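PDB 3GPI: NAD-dependent epimerase/dehydratase from Methylobacillus flagellatus KT, which is of unconfirmed function but probably binds a nicotinamide dinucleotide, as expected of an NAD-dependent epimerase/dehydratase with a Rossmann-type fold. Local coordinates for residues Gln44-Asp49 with Leu56-His61; Thr150-Ser155 with Ala195-Gln200; Leu261-Tyr266 with Tyr270-Ala275. One frame throughout, in Å; residues are numbered along the deposited sequence.

Contact 1. Residues Gln44-Asp49 with Leu56-His61; sequences QTLIAD and LASIVH
Leu46 and Ile59 meet side chain to side chain, crossing at about a right angle, with Leu46 CD1 4.0 Å from Ile59 CG2. The second leucine methyl, CD2, stays near the same branch at 4.2 Å, so the isopropyl end straddles a single methyl. Leu46 gets there with CG set between its backbone N and carbonyl carbon (chi1 65°), a less common choice for leucine. On the other side, CG2 of Ile59 lies beside the backbone N, and this branch rather than the longer CG1 arm makes the contact. Ser58 adds its OG at the margin, 4.1 Å from Leu46 CD1. A second apolar pair forms just past the end of the strand, where Leu56 CD2 comes within 3.9 Å of Ala48 CB. That same methyl also lies against the backbone, 4.0 Å from Asp49 O, while the Asp49 carboxylate is engaged with Thr51 through OD1. A type I turn from Leu56 to Ile59 brings both hydrophobic residues round to the strand. Strand 45-47 pairs in parallel with strand 29-33, and Leu56 and Ile59 also touch Ala95 of helix 86-95. With no hydrogen bond across it, the contact depends on the fit of methyl groups, joining the edge strand 45-47 to the segment that leads on toward strand 66-69.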
loop_
_atom_site.group_PDB
_atom_site.type_symbol
_atom_site.label_atom_id
_atom_site.label_comp_id
_atom_site.label_asym_id
_atom_site.label_seq_id
_atom_site.Cartn_x
_atom_site.Cartn_y
_atom_site.Cartn_z
ATOM N N GLN A 44 -6.550 -19.141 -2.046
ATOM C CA GLN A 44 -5.563 -20.187 -1.887
ATOM C C GLN A 44 -4.394 -19.650 -1.095
ATOM O O GLN A 44 -3.733 -18.725 -1.563
ATOM C CB GLN A 44 -5.092 -20.581 -3.290
ATOM C CG GLN A 44 -4.069 -21.612 -3.314
ATOM C CD GLN A 44 -4.696 -22.970 -3.532
ATOM O OE1 GLN A 44 -5.926 -23.103 -3.494
ATOM N NE2 GLN A 44 -3.868 -23.975 -3.744
ATOM N N THR A 45 -4.158 -20.153 0.114
ATOM C CA THR A 45 -3.017 -19.717 0.903
ATOM C C THR A 45 -2.383 -20.890 1.638
ATOM O O THR A 45 -3.027 -21.924 1.788
ATOM C CB THR A 45 -3.363 -18.632 1.992
ATOM O OG1 THR A 45 -4.183 -19.232 3.006
ATOM C CG2 THR A 45 -4.118 -17.435 1.417
ATOM N N LEU A 46 -1.152 -20.673 2.096
ATOM C CA LEU A 46 -0.486 -21.511 3.096
ATOM C C LEU A 46 -0.117 -20.656 4.294
ATOM O O LEU A 46 -0.024 -19.430 4.211
ATOM C CB LEU A 46 0.763 -22.206 2.508
ATOM C CG LEU A 46 1.912 -21.285 2.088
ATOM C CD1 LEU A 46 3.083 -21.426 3.026
ATOM C CD2 LEU A 46 2.357 -21.635 0.657
ATOM N N ILE A 47 0.070 -21.314 5.433
ATOM C CA ILE A 47 0.509 -20.681 6.645
ATOM C C ILE A 47 2.017 -20.777 6.751
ATOM O O ILE A 47 2.602 -21.867 6.617
ATOM C CB ILE A 47 -0.205 -21.330 7.901
ATOM C CG1 ILE A 47 -1.717 -21.071 7.859
ATOM C CG2 ILE A 47 0.424 -20.815 9.200
ATOM C CD1 ILE A 47 -2.570 -22.048 8.734
ATOM N N ALA A 48 2.658 -19.649 6.982
ATOM C CA ALA A 48 4.068 -19.626 7.280
ATOM C C ALA A 48 4.437 -18.358 8.023
ATOM O O ALA A 48 3.610 -17.449 8.167
ATOM C CB ALA A 48 4.891 -19.764 5.996
ATOM N N ASP A 49 5.677 -18.299 8.499
ATOM C CA ASP A 49 6.170 -17.168 9.269
ATOM C C ASP A 49 7.428 -16.722 8.606
ATOM O O ASP A 49 8.448 -17.418 8.667
ATOM C CB ASP A 49 6.472 -17.583 10.719
ATOM C CG ASP A 49 6.962 -16.414 11.585
ATOM O OD1 ASP A 49 7.395 -15.362 11.074
ATOM O OD2 ASP A 49 6.925 -16.563 12.818
ATOM N N LEU A 56 9.414 -21.902 5.813
ATOM C CA LEU A 56 9.381 -21.414 4.404
ATOM C C LEU A 56 9.883 -22.431 3.383
ATOM O O LEU A 56 10.053 -22.117 2.196
ATOM C CB LEU A 56 10.197 -20.135 4.265
ATOM C CG LEU A 56 9.772 -18.945 5.150
ATOM C CD1 LEU A 56 10.767 -17.828 5.053
ATOM C CD2 LEU A 56 8.374 -18.457 4.809
ATOM N N ALA A 57 10.129 -23.650 3.824
ATOM C CA ALA A 57 10.762 -24.623 2.950
ATOM C C ALA A 57 9.846 -25.120 1.845
ATOM O O ALA A 57 10.333 -25.745 0.928
ATOM C CB ALA A 57 11.289 -25.803 3.761
ATOM N N SER A 58 8.540 -24.871 1.931
ATOM C CA SER A 58 7.589 -25.386 0.928
ATOM C C SER A 58 7.358 -24.387 -0.206
ATOM O O SER A 58 6.876 -24.755 -1.286
ATOM C CB SER A 58 6.237 -25.691 1.586
ATOM O OG SER A 58 5.495 -24.506 1.797
ATOM N N ILE A 59 7.640 -23.117 0.031
ATOM C CA ILE A 59 7.175 -22.099 -0.931
ATOM C C ILE A 59 7.838 -22.201 -2.309
ATOM O O ILE A 59 7.219 -21.831 -3.315
ATOM C CB ILE A 59 7.220 -20.629 -0.404
ATOM C CG1 ILE A 59 8.647 -20.089 -0.209
ATOM C CG2 ILE A 59 6.375 -20.488 0.872
ATOM C CD1 ILE A 59 8.649 -18.605 0.185
ATOM N N VAL A 60 9.074 -22.683 -2.393
ATOM C CA VAL A 60 9.714 -22.812 -3.698
ATOM C C VAL A 60 8.966 -23.784 -4.591
ATOM O O VAL A 60 9.059 -23.679 -5.833
ATOM C CB VAL A 60 11.197 -23.191 -3.553
ATOM C CG1 VAL A 60 11.375 -24.686 -3.245
ATOM C CG2 VAL A 60 11.996 -22.786 -4.782
ATOM N N HIS A 61 8.199 -24.700 -3.998
ATOM C CA HIS A 61 7.408 -25.612 -4.846
ATOM C C HIS A 61 6.295 -24.907 -5.605
ATOM O O HIS A 61 5.768 -25.439 -6.600
ATOM C CB HIS A 61 6.839 -26.749 -4.044
ATOM C CG HIS A 61 7.837 -27.794 -3.687
ATOM N ND1 HIS A 61 7.691 -28.578 -2.567
ATOM C CD2 HIS A 61 8.996 -28.177 -4.280
ATOM C CE1 HIS A 61 8.719 -29.412 -2.487
ATOM N NE2 HIS A 61 9.523 -29.187 -3.517
#

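Contact 2. Residues Thr150-Ser155 with Ala195-Gln200; sequences TILRFS and AYLIQQ
Leu152 and Leu197 lie alongside each other and point in opposite directions, their closest methyls being Leu152 CD2 and Leu197 CD1 at 3.9 Å. Both leucines have CG beside the backbone N, anti to the carbonyl carbon (chi1 -60° in Leu152 and -67° in Leu197), which extends one from the strand and the other from the helix into the shared interior. Leu197 CD1 also approaches Thr150 CG2, more loosely, at 4.4 Å. The threonine thus presents its methyl to the helix while OG1 is hydrogen-bonded to Glu207 O and to His103 NE2, an arrangement that should fix its rotation. Pro206 and Tyr210 also touch the Thr150 side chain. Further along the strand, Leu152 CB sits at the edge of the Phe154 ring, in its plane. The contact is buried and apolar, a helix packed on the parallel part of the central sheet. Strand 149-158 runs between strands 103-109 and 209-212; Phe105 of the former touches both Leu197 and Ile198, and Leu18 and Leu22 of helix 13-24 pack against helix 187-201.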
loop_
_atom_site.group_PDB
_atom_site.type_symbol
_atom_site.label_atom_id
_atom_site.label_comp_id
_atom_site.label_asym_id
_atom_site.label_seq_id
_atom_site.Cartn_x
_atom_site.Cartn_y
_atom_site.Cartn_z
ATOM N N THR A 150 10.348 -3.711 -8.282
ATOM C CA THR A 150 9.663 -2.440 -8.237
ATOM C C THR A 150 9.222 -2.247 -6.807
ATOM O O THR A 150 8.478 -3.055 -6.258
ATOM C CB THR A 150 8.442 -2.448 -9.125
ATOM O OG1 THR A 150 8.865 -2.634 -10.480
ATOM C CG2 THR A 150 7.682 -1.100 -8.999
ATOM N N ILE A 151 9.700 -1.160 -6.218
ATOM C CA ILE A 151 9.280 -0.742 -4.887
ATOM C C ILE A 151 8.090 0.204 -5.074
ATOM O O ILE A 151 8.097 1.121 -5.891
ATOM C CB ILE A 151 10.427 0.012 -4.224
ATOM C CG1 ILE A 151 11.574 -0.951 -3.911
ATOM C CG2 ILE A 151 9.955 0.727 -2.954
ATOM C CD1 ILE A 151 12.859 -0.203 -3.669
ATOM N N LEU A 152 7.047 -0.087 -4.293
ATOM C CA LEU A 152 5.810 0.692 -4.347
ATOM C C LEU A 152 5.639 1.379 -2.995
ATOM O O LEU A 152 5.242 0.721 -2.011
ATOM C CB LEU A 152 4.637 -0.261 -4.603
ATOM C CG LEU A 152 4.801 -1.022 -5.926
ATOM C CD1 LEU A 152 3.784 -2.151 -5.974
ATOM C CD2 LEU A 152 4.693 -0.113 -7.125
ATOM N N ARG A 153 5.948 2.684 -2.929
ATOM C CA ARG A 153 5.770 3.388 -1.645
ATOM C C ARG A 153 4.336 3.890 -1.552
ATOM O O ARG A 153 3.973 4.847 -2.236
ATOM C CB ARG A 153 6.743 4.565 -1.569
ATOM C CG ARG A 153 8.172 4.088 -1.342
ATOM C CD ARG A 153 9.166 5.251 -1.292
ATOM N NE ARG A 153 10.530 4.737 -1.181
ATOM C CZ ARG A 153 11.616 5.426 -1.553
ATOM N NH1 ARG A 153 11.512 6.644 -2.045
ATOM N NH2 ARG A 153 12.794 4.841 -1.445
ATOM N N PHE A 154 3.512 3.139 -0.805
ATOM C CA PHE A 154 2.094 3.476 -0.681
ATOM C C PHE A 154 1.926 4.603 0.345
ATOM O O PHE A 154 2.590 4.587 1.398
ATOM C CB PHE A 154 1.330 2.268 -0.136
ATOM C CG PHE A 154 0.840 1.288 -1.173
ATOM C CD1 PHE A 154 -0.473 0.845 -1.109
ATOM C CD2 PHE A 154 1.662 0.804 -2.165
ATOM C CE1 PHE A 154 -0.960 -0.079 -2.056
ATOM C CE2 PHE A 154 1.169 -0.083 -3.136
ATOM C CZ PHE A 154 -0.122 -0.547 -3.080
ATOM N N SER A 155 1.065 5.576 0.034
ATOM C CA SER A 155 0.611 6.509 1.068
ATOM C C SER A 155 -0.399 5.806 1.972
ATOM O O SER A 155 -0.458 4.581 2.002
ATOM C CB SER A 155 0.097 7.769 0.410
ATOM O OG SER A 155 -0.966 7.533 -0.479
ATOM N N ALA A 195 -1.719 -5.020 -10.033
ATOM C CA ALA A 195 -2.165 -5.930 -11.102
ATOM C C ALA A 195 -1.866 -5.362 -12.454
ATOM O O ALA A 195 -1.473 -6.120 -13.367
ATOM C CB ALA A 195 -3.658 -6.241 -10.983
ATOM N N TYR A 196 -2.018 -4.050 -12.609
ATOM C CA TYR A 196 -1.705 -3.411 -13.885
ATOM C C TYR A 196 -0.212 -3.556 -14.199
ATOM O O TYR A 196 0.167 -3.904 -15.355
ATOM C CB TYR A 196 -2.121 -1.943 -13.851
ATOM C CG TYR A 196 -1.728 -1.117 -15.040
ATOM C CD1 TYR A 196 -2.462 -1.205 -16.223
ATOM C CD2 TYR A 196 -0.670 -0.203 -14.963
ATOM C CE1 TYR A 196 -2.144 -0.426 -17.292
ATOM C CE2 TYR A 196 -0.325 0.583 -16.077
ATOM C CZ TYR A 196 -1.088 0.457 -17.219
ATOM O OH TYR A 196 -0.763 1.237 -18.325
ATOM N N LEU A 197 0.636 -3.369 -13.202
ATOM C CA LEU A 197 2.081 -3.481 -13.465
ATOM C C LEU A 197 2.422 -4.921 -13.805
ATOM O O LEU A 197 3.320 -5.176 -14.590
ATOM C CB LEU A 197 2.906 -3.016 -12.262
ATOM C CG LEU A 197 2.796 -1.532 -11.952
ATOM C CD1 LEU A 197 3.645 -1.247 -10.733
ATOM C CD2 LEU A 197 3.227 -0.666 -13.154
ATOM N N ILE A 198 1.711 -5.878 -13.222
ATOM C CA ILE A 198 1.943 -7.281 -13.528
ATOM C C ILE A 198 1.540 -7.575 -14.954
ATOM O O ILE A 198 2.263 -8.319 -15.641
ATOM C CB ILE A 198 1.210 -8.177 -12.469
ATOM C CG1 ILE A 198 2.011 -8.162 -11.156
ATOM C CG2 ILE A 198 1.034 -9.650 -12.975
ATOM C CD1 ILE A 198 1.251 -8.744 -9.982
ATOM N N GLN A 199 0.421 -7.010 -15.412
ATOM C CA GLN A 199 -0.023 -7.163 -16.809
ATOM C C GLN A 199 0.962 -6.520 -17.790
ATOM O O GLN A 199 1.176 -7.053 -18.893
ATOM C CB GLN A 199 -1.427 -6.606 -16.990
ATOM C CG GLN A 199 -1.974 -6.796 -18.398
ATOM C CD GLN A 199 -3.344 -6.189 -18.566
ATOM O OE1 GLN A 199 -3.489 -4.961 -18.617
ATOM N NE2 GLN A 199 -4.364 -7.041 -18.662
ATOM N N GLN A 200 1.593 -5.418 -17.381
ATOM C CA GLN A 200 2.512 -4.662 -18.217
ATOM C C GLN A 200 3.926 -5.264 -18.202
ATOM O O GLN A 200 4.688 -5.045 -19.172
ATOM C CB GLN A 200 2.581 -3.184 -17.748
ATOM C CG GLN A 200 1.259 -2.401 -17.904
ATOM C CD GLN A 200 1.114 -1.691 -19.235
ATOM O OE1 GLN A 200 0.125 -1.880 -19.967
ATOM N NE2 GLN A 200 2.078 -0.843 -19.545
#

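Contact 3. Residues Leu261-Tyr266 with Tyr270-Ala275. With EDO (1,2-ethanediol), chain B.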
loop_
_atom_site.group_PDB
_atom_site.type_symbol
_atom_site.label_atom_id
_atom_site.label_comp_id
_atom_site.label_asym_id
_atom_site.label_seq_id
_atom_site.Cartn_x
_atom_site.Cartn_y
_atom_site.Cartn_z
ATOM N N LEU A 261 -6.723 5.730 -12.219
ATOM C CA LEU A 261 -7.283 5.588 -10.888
ATOM C C LEU A 261 -8.789 5.355 -10.876
ATOM O O LEU A 261 -9.558 6.061 -11.556
ATOM C CB LEU A 261 -6.953 6.831 -10.065
ATOM C CG LEU A 261 -5.486 7.001 -9.664
ATOM C CD1 LEU A 261 -5.143 8.470 -9.404
ATOM C CD2 LEU A 261 -5.063 6.111 -8.472
ATOM N N ILE A 262 -9.198 4.377 -10.088
ATOM C CA ILE A 262 -10.624 4.128 -9.838
ATOM C C ILE A 262 -11.188 5.280 -8.999
ATOM O O ILE A 262 -12.295 5.750 -9.246
ATOM C CB ILE A 262 -10.826 2.813 -9.074
ATOM C CG1 ILE A 262 -10.264 1.630 -9.881
ATOM C CG2 ILE A 262 -12.321 2.557 -8.748
ATOM C CD1 ILE A 262 -10.118 0.378 -9.042
ATOM N N TYR A 263 -10.421 5.715 -7.993
ATOM C CA TYR A 263 -10.821 6.767 -7.073
ATOM C C TYR A 263 -9.757 7.822 -7.124
ATOM O O TYR A 263 -8.818 7.806 -6.318
ATOM C CB TYR A 263 -10.955 6.217 -5.651
ATOM C CG TYR A 263 -11.912 5.079 -5.556
ATOM C CD1 TYR A 263 -13.295 5.315 -5.584
ATOM C CD2 TYR A 263 -11.459 3.779 -5.440
ATOM C CE1 TYR A 263 -14.197 4.261 -5.482
ATOM C CE2 TYR A 263 -12.356 2.711 -5.365
ATOM C CZ TYR A 263 -13.714 2.968 -5.373
ATOM O OH TYR A 263 -14.563 1.880 -5.281
ATOM N N PRO A 264 -9.869 8.754 -8.078
ATOM C CA PRO A 264 -8.782 9.726 -8.316
ATOM C C PRO A 264 -8.494 10.600 -7.097
ATOM O O PRO A 264 -7.398 11.105 -6.971
ATOM C CB PRO A 264 -9.264 10.529 -9.533
ATOM C CG PRO A 264 -10.355 9.733 -10.152
ATOM C CD PRO A 264 -10.944 8.847 -9.092
ATOM N N ASP A 265 -9.480 10.793 -6.221
ATOM C CA ASP A 265 -9.303 11.683 -5.079
ATOM C C ASP A 265 -10.273 11.258 -3.980
ATOM O O ASP A 265 -11.123 10.367 -4.179
ATOM C CB ASP A 265 -9.526 13.132 -5.511
ATOM C CG ASP A 265 -10.824 13.295 -6.239
ATOM O OD1 ASP A 265 -11.854 12.983 -5.641
ATOM O OD2 ASP A 265 -10.802 13.629 -7.443
ATOM N N TYR A 266 -10.169 11.906 -2.821
ATOM C CA TYR A 266 -10.938 11.550 -1.640
ATOM C C TYR A 266 -12.455 11.712 -1.851
ATOM O O TYR A 266 -13.237 11.018 -1.211
ATOM C CB TYR A 266 -10.454 12.417 -0.451
ATOM C CG TYR A 266 -10.882 13.874 -0.591
ATOM C CD1 TYR A 266 -12.002 14.338 0.090
ATOM C CD2 TYR A 266 -10.147 14.776 -1.375
ATOM C CE1 TYR A 266 -12.412 15.661 -0.004
ATOM C CE2 TYR A 266 -10.557 16.118 -1.501
ATOM C CZ TYR A 266 -11.670 16.545 -0.782
ATOM O OH TYR A 266 -12.064 17.865 -0.876
ATOM N N TYR A 270 -14.092 8.407 -0.671
ATOM C CA TYR A 270 -14.941 8.500 0.502
ATOM C C TYR A 270 -16.411 8.605 0.130
ATOM O O TYR A 270 -17.242 8.077 0.859
ATOM C CB TYR A 270 -14.489 9.617 1.436
ATOM C CG TYR A 270 -13.299 9.231 2.266
ATOM C CD1 TYR A 270 -13.412 8.290 3.277
ATOM C CD2 TYR A 270 -12.048 9.788 2.033
ATOM C CE1 TYR A 270 -12.329 7.895 4.057
ATOM C CE2 TYR A 270 -10.935 9.418 2.821
ATOM C CZ TYR A 270 -11.083 8.478 3.821
ATOM O OH TYR A 270 -10.011 8.097 4.563
ATOM N N GLY A 271 -16.716 9.234 -0.999
ATOM C CA GLY A 271 -18.117 9.147 -1.523
ATOM C C GLY A 271 -18.600 7.683 -1.606
ATOM O O GLY A 271 -19.695 7.330 -1.103
ATOM N N ALA A 272 -17.784 6.797 -2.182
ATOM C CA ALA A 272 -18.177 5.387 -2.326
ATOM C C ALA A 272 -18.304 4.677 -0.969
ATOM O O ALA A 272 -19.145 3.799 -0.776
ATOM C CB ALA A 272 -17.178 4.661 -3.218
ATOM N N LEU A 273 -17.507 5.079 0.009
ATOM C CA LEU A 273 -17.450 4.305 1.227
ATOM C C LEU A 273 -18.594 4.691 2.104
ATOM O O LEU A 273 -19.188 3.830 2.778
ATOM C CB LEU A 273 -16.134 4.541 1.949
ATOM C CG LEU A 273 -14.915 3.919 1.302
ATOM C CD1 LEU A 273 -13.669 4.470 1.976
ATOM C CD2 LEU A 273 -14.977 2.398 1.441
ATOM N N LEU A 274 -18.937 5.972 2.070
ATOM C CA LEU A 274 -20.103 6.441 2.789
ATOM C C LEU A 274 -21.327 5.736 2.221
ATOM O O LEU A 274 -22.132 5.190 2.981
ATOM C CB LEU A 274 -20.231 7.955 2.697
ATOM C CG LEU A 274 -19.193 8.693 3.576
ATOM C CD1 LEU A 274 -19.100 10.131 3.174
ATOM C CD2 LEU A 274 -19.424 8.625 5.104
ATOM N N ALA A 275 -21.447 5.701 0.892
ATOM C CA ALA A 275 -22.615 5.055 0.258
ATOM C C ALA A 275 -22.764 3.586 0.659
ATOM O O ALA A 275 -23.874 3.134 0.901
ATOM C CB ALA A 275 -22.554 5.208 -1.272
HETATM C C1 EDO B . -6.670 8.953 4.883
HETATM O O1 EDO B . -7.662 9.179 3.940
HETATM C C2 EDO B . -5.812 10.156 4.687
HETATM O O2 EDO B . -5.933 10.879 5.880
#
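Tyr270 N donates to Tyr266 O at 2.8 Å, the first-turn bond of helix 266-277. Asp265 occupies the N-cap, and its OD1 makes weak bonds to the N atoms of Val267 and Ser268. Tyr270 holds CG beside its backbone N and anti to the carbonyl carbon (chi1 -78°), which carries the ring to the Tyr266 side. There it presents its edge, with CD2 4.0 Å from Tyr266 CB in the plane of the ring; CB of Tyr270 comes still nearer, 3.2 Å from Tyr266 O. At the far end of the ring, OH shares a 2.7 Å hydrogen bond with O1 of a 1,2-ethanediol that is also held by Arg184 NE. Replacing Tyr270 by an alanine would probably leave the diol with fewer partners and open a gap where the ring now stacks on Tyr158. Earlier in the loop, Tyr263 CE1 reaches Ala272 CB at 3.8 Å, approaching obliquely, while Ile262 CG2 covers one face of that ring, offset toward its rim. Around this surface contact, the Tyr266 ring meets Trp226 of helix 220-230 edge-to-face, Tyr263 stacks with His186 of strand 181-186, and Ile166 of helix 164-168 touches Tyr270, Leu273 and Leu274.

Overall arrangement
The three contacts follow one another along the chain without overlapping and nowhere touch. Contacts 1 and 2 both reach the large mixed sheet, with centres 23 Å apart; contact 1 involves its edge strand 45-47, whereas contact 2 lies deeper, about 9 Å from the chain's centre. Contact 3 belongs to the C-terminal part, about 20 Å from contact 2 and 35 Å from contact 1 between centres, with contact 1 on the opposite side of the chain's centre. The glycine-rich turn between strand 6-9 and helix 13-24 is consistent with dinucleotide binding, and that helix packs beside contact 2. The diol at contact 3, probably from the crystallisation liquor, may mark a pocket.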